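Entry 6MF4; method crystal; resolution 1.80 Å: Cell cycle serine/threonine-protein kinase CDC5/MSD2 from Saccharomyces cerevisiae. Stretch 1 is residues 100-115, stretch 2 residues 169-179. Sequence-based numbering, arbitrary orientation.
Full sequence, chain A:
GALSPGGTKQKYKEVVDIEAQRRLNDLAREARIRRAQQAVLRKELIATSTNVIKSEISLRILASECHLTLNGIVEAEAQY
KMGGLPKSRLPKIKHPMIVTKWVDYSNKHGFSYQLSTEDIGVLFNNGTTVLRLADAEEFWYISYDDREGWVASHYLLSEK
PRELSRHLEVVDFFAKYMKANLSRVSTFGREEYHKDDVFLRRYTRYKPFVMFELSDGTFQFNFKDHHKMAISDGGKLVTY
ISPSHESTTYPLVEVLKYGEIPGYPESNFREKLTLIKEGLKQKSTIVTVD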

# COMPACT_ATOMS: atom_id res chain seq x y z
N THR A 100 1.36 6.12 6.78
CA THR A 100 1.72 7.42 7.32
C THR A 100 3.07 7.39 8.02
O THR A 100 3.68 8.44 8.26
CB THR A 100 0.66 7.92 8.32
OG1 THR A 100 0.54 6.97 9.39
CG2 THR A 100 -0.69 8.07 7.63
N LYS A 101 3.53 6.19 8.33
CA LYS A 101 4.76 6.00 9.09
C LYS A 101 5.30 4.60 8.84
O LYS A 101 4.53 3.65 8.75
CB LYS A 101 4.48 6.21 10.58
CG LYS A 101 5.31 7.27 11.26
N TRP A 102 6.61 4.46 8.73
CA TRP A 102 7.21 3.14 8.58
C TRP A 102 8.65 3.13 9.07
O TRP A 102 9.30 4.18 9.15
CB TRP A 102 7.14 2.68 7.11
CG TRP A 102 7.95 3.51 6.17
CD1 TRP A 102 7.58 4.68 5.58
CD2 TRP A 102 9.27 3.22 5.69
NE1 TRP A 102 8.58 5.15 4.77
CE2 TRP A 102 9.63 4.26 4.82
CE3 TRP A 102 10.18 2.18 5.92
CZ2 TRP A 102 10.87 4.30 4.18
CZ3 TRP A 102 11.40 2.21 5.27
CH2 TRP A 102 11.73 3.27 4.41
N VAL A 103 9.14 1.96 9.43
CA VAL A 103 10.49 1.83 9.94
C VAL A 103 11.04 0.45 9.61
O VAL A 103 10.33 -0.56 9.72
CB VAL A 103 10.54 2.11 11.46
CG1 VAL A 103 9.79 1.03 12.25
CG2 VAL A 103 11.98 2.22 11.94
N ASP A 104 12.30 0.42 9.20
CA ASP A 104 12.93 -0.78 8.66
C ASP A 104 14.22 -1.07 9.42
O ASP A 104 15.32 -0.83 8.93
CB ASP A 104 13.20 -0.61 7.16
CG ASP A 104 13.58 -1.90 6.48
OD1 ASP A 104 13.38 -2.98 7.06
OD2 ASP A 104 14.08 -1.82 5.33
N TYR A 105 14.06 -1.57 10.65
CA TYR A 105 15.17 -1.99 11.48
C TYR A 105 15.55 -3.43 11.18
O TYR A 105 14.73 -4.21 10.68
CB TYR A 105 14.82 -1.86 12.96
CG TYR A 105 14.61 -0.45 13.48
CD1 TYR A 105 15.46 0.59 13.10
CD2 TYR A 105 13.60 -0.17 14.38
CE1 TYR A 105 15.27 1.88 13.60
CE2 TYR A 105 13.41 1.11 14.87
CZ TYR A 105 14.24 2.13 14.48
OH TYR A 105 14.05 3.39 14.99
N SER A 106 16.80 -3.78 11.50
CA SER A 106 17.31 -5.13 11.28
C SER A 106 17.24 -5.99 12.54
O SER A 106 17.36 -7.22 12.45
CB SER A 106 18.76 -5.07 10.82
OG SER A 106 19.58 -4.50 11.83
N ASN A 107 17.07 -5.36 13.69
CA ASN A 107 17.29 -6.03 14.97
C ASN A 107 16.08 -6.10 15.88
O ASN A 107 16.23 -6.30 17.09
CB ASN A 107 18.43 -5.34 15.72
CG ASN A 107 18.10 -3.92 16.12
OD1 ASN A 107 17.37 -3.21 15.41
ND2 ASN A 107 18.63 -3.49 17.26
N LYS A 108 14.88 -5.95 15.32
CA LYS A 108 13.66 -5.94 16.14
C LYS A 108 12.63 -6.96 15.65
O LYS A 108 11.46 -6.90 16.04
CB LYS A 108 13.07 -4.52 16.13
CG LYS A 108 13.99 -3.47 16.75
CD LYS A 108 14.21 -3.70 18.24
CE LYS A 108 15.09 -2.60 18.85
NZ LYS A 108 15.48 -2.87 20.27
N HIS A 109 13.08 -7.89 14.82
CA HIS A 109 12.27 -9.01 14.33
C HIS A 109 11.07 -8.61 13.50
O HIS A 109 10.08 -9.34 13.44
CB HIS A 109 11.82 -9.87 15.51
CG HIS A 109 12.95 -10.56 16.20
ND1 HIS A 109 13.62 -10.01 17.26
CD2 HIS A 109 13.55 -11.75 15.95
CE1 HIS A 109 14.58 -10.83 17.65
NE2 HIS A 109 14.56 -11.89 16.87
N GLY A 110 11.14 -7.46 12.84
CA GLY A 110 10.10 -7.10 11.92
C GLY A 110 10.17 -5.71 11.32
O GLY A 110 10.82 -4.81 11.85
N PHE A 111 9.51 -5.58 10.18
CA PHE A 111 9.25 -4.31 9.51
C PHE A 111 7.93 -3.80 10.07
O PHE A 111 7.01 -4.59 10.28
CB PHE A 111 9.17 -4.53 8.00
CG PHE A 111 8.88 -3.29 7.21
CD1 PHE A 111 7.58 -2.85 7.04
CD2 PHE A 111 9.90 -2.59 6.59
CE1 PHE A 111 7.30 -1.72 6.30
CE2 PHE A 111 9.64 -1.46 5.85
CZ PHE A 111 8.34 -1.02 5.70
N SER A 112 7.82 -2.49 10.32
CA SER A 112 6.60 -1.96 10.91
C SER A 112 6.14 -0.70 10.21
O SER A 112 6.94 0.06 9.66
CB SER A 112 6.82 -1.71 12.40
OG SER A 112 5.61 -1.31 13.03
N TYR A 113 4.82 -0.49 10.24
CA TYR A 113 4.20 0.65 9.58
C TYR A 113 2.94 1.07 10.31
O TYR A 113 2.32 0.27 11.01
CB TYR A 113 3.87 0.30 8.13
CG TYR A 113 3.01 -0.94 7.98
CD1 TYR A 113 3.58 -2.20 7.99
CD2 TYR A 113 1.63 -0.84 7.84
CE1 TYR A 113 2.80 -3.34 7.85
CE2 TYR A 113 0.84 -1.98 7.70
CZ TYR A 113 1.44 -3.22 7.72
OH TYR A 113 0.67 -4.35 7.58
N GLN A 114 2.58 2.34 10.16
CA GLN A 114 1.31 2.84 10.65
C GLN A 114 0.48 3.31 9.46
O GLN A 114 1.02 3.87 8.51
CB GLN A 114 1.51 3.99 11.65
CG GLN A 114 0.21 4.46 12.29
CD GLN A 114 0.43 5.49 13.39
OE1 GLN A 114 1.16 5.26 14.35
NE2 GLN A 114 -0.22 6.64 13.25
N LEU A 115 -0.83 3.05 9.51
CA LEU A 115 -1.75 3.45 8.45
C LEU A 115 -2.54 4.69 8.87
O LEU A 115 -2.52 5.08 10.04
CB LEU A 115 -2.71 2.30 8.12
CG LEU A 115 -2.06 1.01 7.62
CD1 LEU A 115 -3.12 -0.06 7.43
CD2 LEU A 115 -1.30 1.24 6.33
N GLU A 169 4.59 -8.92 21.79
CA GLU A 169 5.64 -8.16 22.47
C GLU A 169 6.38 -7.27 21.47
O GLU A 169 6.72 -6.13 21.78
CB GLU A 169 6.63 -9.09 23.18
CG GLU A 169 6.03 -9.87 24.34
CD GLU A 169 5.48 -8.97 25.43
OE1 GLU A 169 6.21 -8.08 25.91
OE2 GLU A 169 4.29 -9.14 25.79
N VAL A 170 6.63 -7.81 20.28
CA VAL A 170 7.24 -7.03 19.22
C VAL A 170 6.28 -5.93 18.77
O VAL A 170 6.69 -4.79 18.54
CB VAL A 170 7.63 -7.91 18.02
CG1 VAL A 170 8.08 -7.07 16.81
CG2 VAL A 170 8.74 -8.87 18.41
N VAL A 171 5.01 -6.27 18.64
CA VAL A 171 4.00 -5.29 18.24
C VAL A 171 3.94 -4.15 19.27
O VAL A 171 3.80 -2.98 18.91
CB VAL A 171 2.61 -5.94 18.08
CG1 VAL A 171 1.51 -4.88 18.00
CG2 VAL A 171 2.58 -6.82 16.84
N ASP A 172 4.07 -4.51 20.55
CA ASP A 172 4.06 -3.52 21.62
C ASP A 172 5.25 -2.57 21.49
O ASP A 172 5.10 -1.36 21.69
CB ASP A 172 4.09 -4.23 22.99
CG ASP A 172 4.18 -3.25 24.15
OD1 ASP A 172 3.19 -2.51 24.36
OD2 ASP A 172 5.21 -3.24 24.85
N PHE A 173 6.41 -3.10 21.14
CA PHE A 173 7.59 -2.27 20.90
C PHE A 173 7.30 -1.23 19.83
O PHE A 173 7.61 -0.05 20.00
CB PHE A 173 8.79 -3.13 20.49
CG PHE A 173 9.96 -2.32 19.99
CD1 PHE A 173 10.90 -1.83 20.88
CD2 PHE A 173 10.10 -2.04 18.64
CE1 PHE A 173 11.97 -1.08 20.42
CE2 PHE A 173 11.16 -1.28 18.18
CZ PHE A 173 12.10 -0.80 19.08
N PHE A 174 6.70 -1.65 18.72
CA PHE A 174 6.47 -0.74 17.62
C PHE A 174 5.30 0.21 17.90
O PHE A 174 5.30 1.34 17.43
CB PHE A 174 6.24 -1.51 16.32
CG PHE A 174 7.52 -2.03 15.72
CD1 PHE A 174 8.47 -1.16 15.22
CD2 PHE A 174 7.79 -3.39 15.68
CE1 PHE A 174 9.65 -1.62 14.68
CE2 PHE A 174 8.97 -3.86 15.14
CZ PHE A 174 9.90 -2.97 14.64
N ALA A 175 4.34 -0.22 18.71
CA ALA A 175 3.26 0.68 19.13
C ALA A 175 3.84 1.86 19.92
O ALA A 175 3.43 3.01 19.73
CB ALA A 175 2.23 -0.07 19.97
N LYS A 176 4.79 1.57 20.80
CA LYS A 176 5.48 2.61 21.57
C LYS A 176 6.31 3.49 20.65
O LYS A 176 6.31 4.71 20.78
CB LYS A 176 6.37 1.98 22.63
CG LYS A 176 5.60 1.34 23.77
CD LYS A 176 6.48 0.45 24.63
CE LYS A 176 5.70 -0.10 25.81
NZ LYS A 176 6.44 -1.18 26.52
N TYR A 177 7.01 2.86 19.72
CA TYR A 177 7.81 3.58 18.73
C TYR A 177 6.96 4.55 17.90
O TYR A 177 7.36 5.69 17.67
CB TYR A 177 8.52 2.60 17.80
CG TYR A 177 9.20 3.28 16.63
CD1 TYR A 177 10.46 3.83 16.76
CD2 TYR A 177 8.57 3.37 15.40
CE1 TYR A 177 11.08 4.46 15.70
CE2 TYR A 177 9.17 4.00 14.34
CZ TYR A 177 10.43 4.54 14.49
OH TYR A 177 11.03 5.17 13.42
N MET A 178 5.81 4.08 17.44
CA MET A 178 4.97 4.86 16.54
C MET A 178 4.29 6.05 17.22
O MET A 178 3.98 7.05 16.55
CB MET A 178 3.89 3.96 15.91
CG MET A 178 4.43 2.96 14.90
SD MET A 178 5.15 3.70 13.43
CE MET A 178 5.74 2.24 12.57
N LYS A 179 4.06 5.96 18.52
CA LYS A 179 3.38 7.04 19.25
C LYS A 179 4.36 8.14 19.66
O LYS A 179 5.55 7.89 19.84
CB LYS A 179 2.66 6.49 20.46
O HOH W 1 10.02 6.10 11.13

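At the centre of the contact lies the ring of Phe174, a buried side chain that the helix of the second stretch turns toward a β-hairpin formed by the first. Ser112 sits over one face of this ring: its CB is 3.3 Å from Phe174 CD1 and 3.5 Å from the ring centroid, close to the ring normal, a CH-π contact in which a slightly positive C-H meets the π cloud. A small residue suits this place because it lets the strand come close; the CA atoms of Ser112 and Phe174 are just 6.8 Å apart. Gly110 likewise lies near the ring, with its O 3.5 Å from Phe174 CZ. Val103 adds a compact branched surface, its CG1 reaching Phe174 CE1 at 3.6 Å and Tyr177 CE2 at 3.7 Å, so that one methyl touches two aromatic rings.

One helical turn beyond Phe174, Met178 has more of its own surface covered by the hairpin than any other residue of the helix (112 Å²). Its long, unbranched chain carries the CE methyl down to the sheet, 3.7 Å from Tyr113 N, 3.6 Å from Ser112 OG and 4.2 Å from Val103 CG1, while SD lies 3.9 Å from Lys101 CB.

The backbone explains this pattern. The two strands pair antiparallel, with Val103 and Ser112 exchanging N-H···O bonds (Val103 N to Ser112 O 2.9 Å, Ser112 N to Val103 O 3.2 Å). Alternation along the strands directs Lys101, Val103, Ser112 and Gln114 toward the helix and Trp102, Phe111 and Tyr113 away. The helix crosses strand 111-115 at 52°, and its i to i+4 spacing brings Val170, Phe174 and Met178 successively against the hairpin.

Farther out, the residues combine apolar surface with polar ends. Lys108 lays its aliphatic chain on Phe173, with CD 4.0 Å from the ring centroid and over the face; its backbone O approaches Val170 CG1 at 3.5 Å. The edge of Tyr105 points toward the face of Tyr177 in an offset arrangement, the planes at 77°, with Tyr105 OH 3.2 Å from Tyr177 CE1. Gln114 also contributes a packing contact, its OE1 lying 3.4 Å from Met178 CB.

No direct hydrogen bond joins the modelled atoms of the two stretches; shape and dispersion do most of the work. At the polar edge a water bridges them, donating to Trp102 O at 2.9 Å and hydrogen-bonded to Tyr177 OH at 2.7 Å. Tyrosine suits this border, since its ring packs against Val103 while its hydroxyl meets solvent.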